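Local coordinates for entry-fusion complex associated protein OPG083 (Vaccinia virus, PDB 6CJ6) that is a component of the vaccinia virus entry-fusion complex, which merges viral and cellular membranes and opens a pore for the virion core to enter the cytoplasm, at residues K8-L13 with N159-P164; D16-K21 with V67-E72; L61-M66 with A145-G150. All blocks are in the same frame, centred on the assembly; numbering follows the deposited sequence.

Contact 1 (K8-L13 with N159-P164); sequences KTLYNL and NKIYVP. With EOH (ethanol), chain B.
Two backbone hydrogen bonds frame the pairing of Thr9 with Tyr162. Val163 N gives to Lys8 O at 3.2 Å (165° at the hydrogen). Leu10 N gives to Ile161 O at 3.0 Å. With the donors and acceptors flanking it in this way, Thr9–Tyr162 is a non-hydrogen-bonded antiparallel pair, its CA atoms 4.5 Å apart. Lys8 O is also approached by the ring of Tyr162, whose CD1 comes edge-on to within 3.3 Å of it. Apolar branches close over the bridge. Val163 CG2 rests 3.5 Å from Thr9 C, and its side chain meets that of Leu10 at about a right angle. Leu10 CD2 faces Val163 CG2, while CD1 reaches Ile161 CG2 at 3.8 Å. Thr9 CG2 also packs against Asn159 O, and the buried Asn159 OD1 finds no polar partner in the model.

Behind this shell, Thr9 is fixed by the helix it precedes. Thr9 N donates to Asn12 OD1 at 2.8 Å, nearly straight at 172°. Thr9 OG1 stands between the backbone N and the carbonyl carbon (chi1 73°), where it weakly accepts from Tyr11 N at 3.3 Å. Asn12 ND2 and Tyr11 OH are anchored in turn on the carbonyls of Leu136 and Gln138. The result is a capping box at the start of helix 10-24, fastened through a single antiparallel bridge to the loop that follows helix 145-158.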
# COMPACT_ATOMS: atom_id res chain seq x y z
N LYS A 8 -5.37 -8.34 -12.50
CA LYS A 8 -4.22 -7.60 -11.98
C LYS A 8 -4.37 -6.10 -12.19
O LYS A 8 -4.91 -5.64 -13.20
CB LYS A 8 -2.94 -8.09 -12.64
CG LYS A 8 -2.34 -9.31 -11.98
CD LYS A 8 -1.12 -9.81 -12.73
CE LYS A 8 -0.58 -11.06 -12.07
NZ LYS A 8 0.46 -11.69 -12.90
N THR A 9 -3.87 -5.34 -11.22
CA THR A 9 -3.83 -3.88 -11.27
C THR A 9 -2.41 -3.42 -10.96
O THR A 9 -1.51 -4.23 -10.73
CB THR A 9 -4.80 -3.27 -10.26
OG1 THR A 9 -4.28 -3.44 -8.93
CG2 THR A 9 -6.18 -3.92 -10.35
N LEU A 10 -2.22 -2.10 -10.93
CA LEU A 10 -0.91 -1.55 -10.62
C LEU A 10 -0.50 -1.82 -9.18
O LEU A 10 0.70 -1.95 -8.89
CB LEU A 10 -0.87 -0.05 -10.90
CG LEU A 10 -0.39 0.36 -12.29
CD1 LEU A 10 -0.23 1.87 -12.37
CD2 LEU A 10 0.92 -0.34 -12.61
N TYR A 11 -1.46 -1.92 -8.26
CA TYR A 11 -1.10 -2.20 -6.87
C TYR A 11 -0.40 -3.54 -6.74
O TYR A 11 0.46 -3.71 -5.87
CB TYR A 11 -2.33 -2.13 -5.96
CG TYR A 11 -2.00 -2.47 -4.52
CD1 TYR A 11 -1.31 -1.57 -3.71
CD2 TYR A 11 -2.37 -3.69 -3.97
CE1 TYR A 11 -1.00 -1.89 -2.40
CE2 TYR A 11 -2.07 -4.01 -2.66
CZ TYR A 11 -1.39 -3.10 -1.88
OH TYR A 11 -1.09 -3.42 -0.58
N ASN A 12 -0.75 -4.51 -7.59
CA ASN A 12 -0.04 -5.79 -7.60
C ASN A 12 1.45 -5.58 -7.86
O ASN A 12 2.30 -6.15 -7.16
CB ASN A 12 -0.64 -6.71 -8.66
CG ASN A 12 -2.06 -7.12 -8.33
OD1 ASN A 12 -3.02 -6.54 -8.84
ND2 ASN A 12 -2.20 -8.13 -7.47
N LEU A 13 1.78 -4.77 -8.87
CA LEU A 13 3.19 -4.50 -9.14
C LEU A 13 3.84 -3.76 -7.98
O LEU A 13 5.00 -4.04 -7.63
CB LEU A 13 3.32 -3.70 -10.44
CG LEU A 13 2.68 -4.33 -11.67
CD1 LEU A 13 3.00 -3.53 -12.92
CD2 LEU A 13 3.12 -5.78 -11.83
N ASN A 159 -5.24 0.65 -7.02
CA ASN A 159 -6.18 -0.45 -7.24
C ASN A 159 -7.14 -0.17 -8.38
O ASN A 159 -7.72 -1.11 -8.94
CB ASN A 159 -7.00 -0.68 -5.98
CG ASN A 159 -7.42 -2.11 -5.83
OD1 ASN A 159 -6.77 -3.02 -6.36
ND2 ASN A 159 -8.51 -2.34 -5.11
N LYS A 160 -7.34 1.10 -8.73
CA LYS A 160 -8.27 1.48 -9.78
C LYS A 160 -7.66 1.44 -11.17
O LYS A 160 -8.38 1.66 -12.15
CB LYS A 160 -8.81 2.89 -9.50
CG LYS A 160 -9.53 3.04 -8.16
CD LYS A 160 -9.80 4.51 -7.87
CE LYS A 160 -10.62 4.70 -6.61
NZ LYS A 160 -10.74 6.14 -6.23
N ILE A 161 -6.37 1.16 -11.29
CA ILE A 161 -5.66 1.23 -12.57
C ILE A 161 -5.37 -0.18 -13.05
O ILE A 161 -4.61 -0.92 -12.41
CB ILE A 161 -4.37 2.06 -12.45
CG1 ILE A 161 -4.68 3.43 -11.86
CG2 ILE A 161 -3.71 2.20 -13.81
CD1 ILE A 161 -3.45 4.29 -11.66
N TYR A 162 -5.96 -0.55 -14.18
CA TYR A 162 -5.97 -1.92 -14.66
C TYR A 162 -4.76 -2.21 -15.53
O TYR A 162 -4.37 -1.39 -16.37
CB TYR A 162 -7.27 -2.18 -15.44
CG TYR A 162 -7.34 -3.50 -16.16
CD1 TYR A 162 -7.03 -4.69 -15.52
CD2 TYR A 162 -7.77 -3.56 -17.49
CE1 TYR A 162 -7.11 -5.91 -16.19
CE2 TYR A 162 -7.86 -4.76 -18.16
CZ TYR A 162 -7.53 -5.93 -17.51
OH TYR A 162 -7.62 -7.13 -18.18
N VAL A 163 -4.16 -3.38 -15.33
CA VAL A 163 -3.01 -3.85 -16.09
C VAL A 163 -3.49 -4.98 -16.99
O VAL A 163 -3.95 -6.02 -16.49
CB VAL A 163 -1.88 -4.33 -15.16
CG1 VAL A 163 -0.73 -4.90 -15.97
CG2 VAL A 163 -1.40 -3.19 -14.28
N PRO A 164 -3.41 -4.84 -18.31
CA PRO A 164 -3.85 -5.92 -19.19
C PRO A 164 -2.99 -7.15 -18.99
O PRO A 164 -1.79 -7.05 -18.69
CB PRO A 164 -3.67 -5.32 -20.59
CG PRO A 164 -3.73 -3.84 -20.39
CD PRO A 164 -3.09 -3.61 -19.06
C1 EOH B . -10.06 8.22 -3.07
C2 EOH B . -10.61 8.32 -1.74
O EOH B . -9.26 7.06 -3.24

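Contact 2 (D16-K21 with V67-E72); sequences DSYLQK and VESFIE. With PDO (1,3-propandiol), chain X.
Ser69, Lys21 and Ser17 give up the most surface where helix 10-24 meets helix 59-74, and the hydroxyl of Ser69 lies close to both of the others. Its OG stands 3.0 Å from Ser17 OG and 3.2 Å from Lys21 CD, while its established hydrogen bond runs back to Leu65 O in its own helix. The same oxygen also faces the edge of the Tyr18 ring, near the ring plane.

Ser17 OG is placed anti to the backbone N (chi1 166°), a torsion that carries it toward the facing helix. It donates to Glu72 OE1 at 2.8 Å, meeting that oxygen from above the carboxylate, 37° out of its plane. Lys21 bends at each torsion beyond CG. Its CE lies 3.7 Å from Glu68 CB, and NZ makes a long salt bridge with Glu72 OE1 at 3.6 Å, the two side chains sliding past each other in opposite directions. Glu68 OE1 is another nearby opposite charge, though it remains beyond salt-bridge distance. Lys21 NZ also donates to a bound 1,3-propanediol, 2.6 Å from its O3. That oxygen lies 3.2 Å from both Ser17 O and Ser17 OG, and its single proton can go to one of them at a time. The diol carbons come unusually close to the Glu72 carboxylate, which leaves the details of its pose doubtful.

The axes of the two segments come within 8.9 Å, a spacing consistent with the small serines between them, and their directions differ by 147°, roughly antiparallel. Tyr18 and Leu19 reach strand 133-141, whereas Phe70, on the other helix, reaches helix 79-89. The contact is thus a helix–helix seam, consistent with the L1/F9 family fold, in which helices pack against the strands.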
# COMPACT_ATOMS: atom_id res chain seq x y z
N ASP A 16 4.29 -6.20 -4.79
CA ASP A 16 5.33 -7.19 -5.04
C ASP A 16 6.71 -6.56 -4.91
O ASP A 16 7.62 -7.17 -4.34
CB ASP A 16 5.14 -7.80 -6.43
CG ASP A 16 3.92 -8.70 -6.50
OD1 ASP A 16 3.35 -9.00 -5.44
OD2 ASP A 16 3.54 -9.10 -7.62
N SER A 17 6.88 -5.34 -5.42
CA SER A 17 8.12 -4.60 -5.22
C SER A 17 8.33 -4.27 -3.75
O SER A 17 9.43 -4.43 -3.22
CB SER A 17 8.09 -3.31 -6.04
OG SER A 17 9.12 -2.43 -5.64
N TYR A 18 7.27 -3.81 -3.08
CA TYR A 18 7.40 -3.38 -1.69
C TYR A 18 7.69 -4.56 -0.77
O TYR A 18 8.46 -4.43 0.20
CB TYR A 18 6.13 -2.64 -1.26
CG TYR A 18 6.16 -2.10 0.14
CD1 TYR A 18 7.25 -1.36 0.60
CD2 TYR A 18 5.10 -2.31 1.01
CE1 TYR A 18 7.27 -0.86 1.88
CE2 TYR A 18 5.12 -1.81 2.30
CZ TYR A 18 6.21 -1.08 2.73
OH TYR A 18 6.23 -0.59 4.01
N LEU A 19 7.10 -5.73 -1.05
CA LEU A 19 7.33 -6.89 -0.20
C LEU A 19 8.78 -7.37 -0.27
O LEU A 19 9.34 -7.78 0.75
CB LEU A 19 6.35 -8.02 -0.55
CG LEU A 19 4.89 -7.77 -0.18
CD1 LEU A 19 4.00 -8.89 -0.69
CD2 LEU A 19 4.74 -7.61 1.33
N GLN A 20 9.38 -7.33 -1.46
CA GLN A 20 10.80 -7.69 -1.58
C GLN A 20 11.66 -6.83 -0.67
O GLN A 20 12.54 -7.34 0.04
CB GLN A 20 11.26 -7.52 -3.03
CG GLN A 20 10.93 -8.67 -3.96
CD GLN A 20 11.64 -8.53 -5.30
OE1 GLN A 20 12.58 -7.75 -5.43
NE2 GLN A 20 11.20 -9.28 -6.29
N LYS A 21 11.42 -5.52 -0.67
CA LYS A 21 12.23 -4.61 0.14
C LYS A 21 11.99 -4.84 1.63
O LYS A 21 12.92 -4.75 2.43
CB LYS A 21 11.92 -3.17 -0.25
CG LYS A 21 12.18 -2.85 -1.72
CD LYS A 21 11.22 -1.79 -2.22
CE LYS A 21 11.90 -0.78 -3.13
NZ LYS A 21 12.39 -1.38 -4.40
N VAL A 67 7.90 4.56 -0.93
CA VAL A 67 8.00 5.56 -1.99
C VAL A 67 8.86 5.07 -3.15
O VAL A 67 8.55 5.32 -4.32
CB VAL A 67 8.48 6.91 -1.42
CG1 VAL A 67 8.94 7.83 -2.53
CG2 VAL A 67 7.35 7.57 -0.64
N GLU A 68 9.95 4.36 -2.84
CA GLU A 68 10.76 3.76 -3.90
C GLU A 68 9.90 2.90 -4.82
O GLU A 68 9.97 3.02 -6.05
CB GLU A 68 11.88 2.90 -3.30
CG GLU A 68 12.91 3.63 -2.46
CD GLU A 68 14.08 2.73 -2.07
OE1 GLU A 68 14.62 2.04 -2.96
OE2 GLU A 68 14.44 2.71 -0.88
N SER A 69 9.07 2.04 -4.23
CA SER A 69 8.23 1.15 -5.02
C SER A 69 7.22 1.94 -5.84
O SER A 69 6.96 1.61 -7.00
CB SER A 69 7.52 0.14 -4.11
OG SER A 69 8.45 -0.58 -3.32
N PHE A 70 6.64 2.99 -5.25
CA PHE A 70 5.67 3.80 -5.97
C PHE A 70 6.29 4.44 -7.21
O PHE A 70 5.73 4.36 -8.31
CB PHE A 70 5.09 4.88 -5.05
CG PHE A 70 4.13 5.82 -5.74
CD1 PHE A 70 2.82 5.44 -5.97
CD2 PHE A 70 4.54 7.08 -6.14
CE1 PHE A 70 1.94 6.30 -6.60
CE2 PHE A 70 3.67 7.94 -6.77
CZ PHE A 70 2.36 7.56 -7.00
N ILE A 71 7.44 5.08 -7.04
CA ILE A 71 8.13 5.68 -8.18
C ILE A 71 8.50 4.61 -9.20
O ILE A 71 8.31 4.78 -10.41
CB ILE A 71 9.36 6.48 -7.71
CG1 ILE A 71 8.91 7.71 -6.92
CG2 ILE A 71 10.24 6.86 -8.88
CD1 ILE A 71 9.99 8.28 -6.03
N GLU A 72 9.04 3.49 -8.72
CA GLU A 72 9.44 2.41 -9.62
C GLU A 72 8.26 1.90 -10.44
O GLU A 72 8.40 1.64 -11.64
CB GLU A 72 10.04 1.26 -8.81
CG GLU A 72 10.30 0.03 -9.63
CD GLU A 72 10.35 -1.23 -8.79
OE1 GLU A 72 10.61 -1.11 -7.57
OE2 GLU A 72 10.11 -2.32 -9.35
C1 PDO X . 10.52 -5.20 -8.28
O1 PDO X . 9.17 -5.59 -7.98
C2 PDO X . 10.98 -4.15 -7.27
C3 PDO X . 11.64 -4.81 -6.07
O3 PDO X . 11.92 -3.81 -5.08

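Contact 3 (L61-M66 with A145-G150); sequences LSFTLM and AEANCG. Unlike the reference sequence in segment 145-150: Ala147 (reference Arg). With MOH (methanol), chain C.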
# COMPACT_ATOMS: atom_id res chain seq x y z
N LEU A 61 11.37 4.23 7.60
CA LEU A 61 11.89 3.20 6.71
C LEU A 61 10.79 2.60 5.86
O LEU A 61 11.00 2.29 4.68
CB LEU A 61 12.58 2.11 7.54
CG LEU A 61 12.99 0.82 6.82
CD1 LEU A 61 13.95 1.12 5.68
CD2 LEU A 61 13.60 -0.17 7.81
N SER A 62 9.59 2.43 6.43
CA SER A 62 8.46 1.93 5.67
C SER A 62 8.15 2.87 4.51
O SER A 62 8.14 2.46 3.34
CB SER A 62 7.24 1.78 6.58
OG SER A 62 7.50 0.88 7.64
N PHE A 63 7.93 4.15 4.81
CA PHE A 63 7.60 5.12 3.77
C PHE A 63 8.70 5.26 2.73
O PHE A 63 8.42 5.55 1.57
CB PHE A 63 7.27 6.47 4.41
CG PHE A 63 5.83 6.63 4.80
CD1 PHE A 63 4.87 6.90 3.84
CD2 PHE A 63 5.44 6.50 6.12
CE1 PHE A 63 3.54 7.05 4.20
CE2 PHE A 63 4.12 6.64 6.48
CZ PHE A 63 3.16 6.91 5.52
N THR A 64 9.96 5.06 3.13
CA THR A 64 11.06 5.17 2.16
C THR A 64 10.96 4.09 1.09
O THR A 64 10.95 4.39 -0.11
CB THR A 64 12.41 5.13 2.88
OG1 THR A 64 12.53 6.28 3.73
CG2 THR A 64 13.54 5.15 1.87
N LEU A 65 10.90 2.82 1.51
CA LEU A 65 10.70 1.74 0.54
C LEU A 65 9.32 1.80 -0.09
O LEU A 65 9.14 1.40 -1.25
CB LEU A 65 10.89 0.38 1.23
CG LEU A 65 12.24 0.13 1.92
CD1 LEU A 65 12.18 -1.15 2.73
CD2 LEU A 65 13.36 0.07 0.90
N MET A 66 8.33 2.31 0.65
CA MET A 66 7.01 2.54 0.10
C MET A 66 7.07 3.53 -1.05
O MET A 66 6.37 3.36 -2.06
CB MET A 66 6.12 3.09 1.22
CG MET A 66 4.65 3.21 0.92
SD MET A 66 3.74 2.92 2.45
CE MET A 66 3.35 1.20 2.23
N ALA A 145 0.66 2.81 12.64
CA ALA A 145 -0.58 3.40 12.15
C ALA A 145 -0.32 4.34 10.98
O ALA A 145 -1.11 4.40 10.03
CB ALA A 145 -1.32 4.11 13.28
N GLU A 146 0.78 5.10 11.04
CA GLU A 146 1.05 6.06 9.97
C GLU A 146 1.49 5.36 8.69
O GLU A 146 1.11 5.77 7.59
CB GLU A 146 2.06 7.12 10.43
CG GLU A 146 3.15 6.63 11.37
CD GLU A 146 2.69 6.54 12.82
OE1 GLU A 146 2.35 7.59 13.41
OE2 GLU A 146 2.65 5.42 13.36
N ALA A 147 2.28 4.29 8.81
CA ALA A 147 2.69 3.54 7.63
C ALA A 147 1.51 2.79 7.02
O ALA A 147 1.37 2.74 5.79
CB ALA A 147 3.84 2.59 7.95
N ASN A 148 0.66 2.19 7.85
CA ASN A 148 -0.55 1.55 7.34
C ASN A 148 -1.44 2.56 6.62
O ASN A 148 -2.10 2.22 5.63
CB ASN A 148 -1.32 0.87 8.47
CG ASN A 148 -0.65 -0.39 8.98
OD1 ASN A 148 0.22 -0.95 8.32
ND2 ASN A 148 -1.08 -0.85 10.15
N CYS A 149 -1.48 3.79 7.12
CA CYS A 149 -2.20 4.85 6.42
C CYS A 149 -1.61 5.10 5.04
O CYS A 149 -2.34 5.36 4.08
CB CYS A 149 -2.16 6.14 7.24
SG CYS A 149 -2.51 7.64 6.29
N GLY A 150 -0.28 5.04 4.93
CA GLY A 150 0.35 5.23 3.63
C GLY A 150 -0.01 4.14 2.65
O GLY A 150 -0.32 4.41 1.49
C MOH C . 3.35 -0.39 5.29
O MOH C . 2.07 -0.60 5.85
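Glu146 O is met by two groups: Gly150 N donates the helical hydrogen bond to it at 3.1 Å, and the Phe63 ring presents its edge, with CZ also 3.1 Å away and the oxygen near the ring plane. Phe63 thereby joins a nearly parallel helix pair, with 16° between the directions of the two segments and their axes 9.7 Å apart. Two further ring atoms touch the helix backbone. CE2 lies 3.6 Å from Ala147 CA, while CE1 reaches Gly150 CA at 3.7 Å; both approaches are oblique to the ring. Because Gly150 has no side chain, the ring can sit directly against its backbone. The methyl of Ala147, where the reference sequence has arginine, lies beside the other helix, CB 3.8 Å from Ser62 CB.

Surrounding elements tie this pair into the fold. The disulfide of Cys149 with Cys107 links helix 145-158 to helix 102-113, against which Phe63 also packs, and Asn148 ND2 is held by Gln120 and Asn141.

One turn after Ser62, Met66 has CG anti to the backbone N (chi1 -171°) and then bends. Its methyl carbon CE lies beside a methanol, probably from the crystallisation liquor, and its SD comes 3.9 Å from Gly150 C.

How the contacts relate
Contacts 2 and 3 share helix 59-74 and touch each other: Tyr18 of contact 2 packs on Met66 and Ser62 of contact 3, with Tyr18 CE2 3.5 Å from Met66 CE. Contacts 1 and 2 share helix 10-24, contact 1 at its start and contact 2 on later turns. Contact 1 lies on the opposite side of the chain's centre from contact 3, about 20 Å between centres. Burial and chemistry change together. Contact 3 is the buried one and joins helices by side-chain packing without hydrogen bonds between the two segments; contact 2, partly buried, adds serine hydroxyls and charged side chains; contact 1, with exposed residues at its margin, relies on backbone hydrogen bonds and encloses both others along the chain.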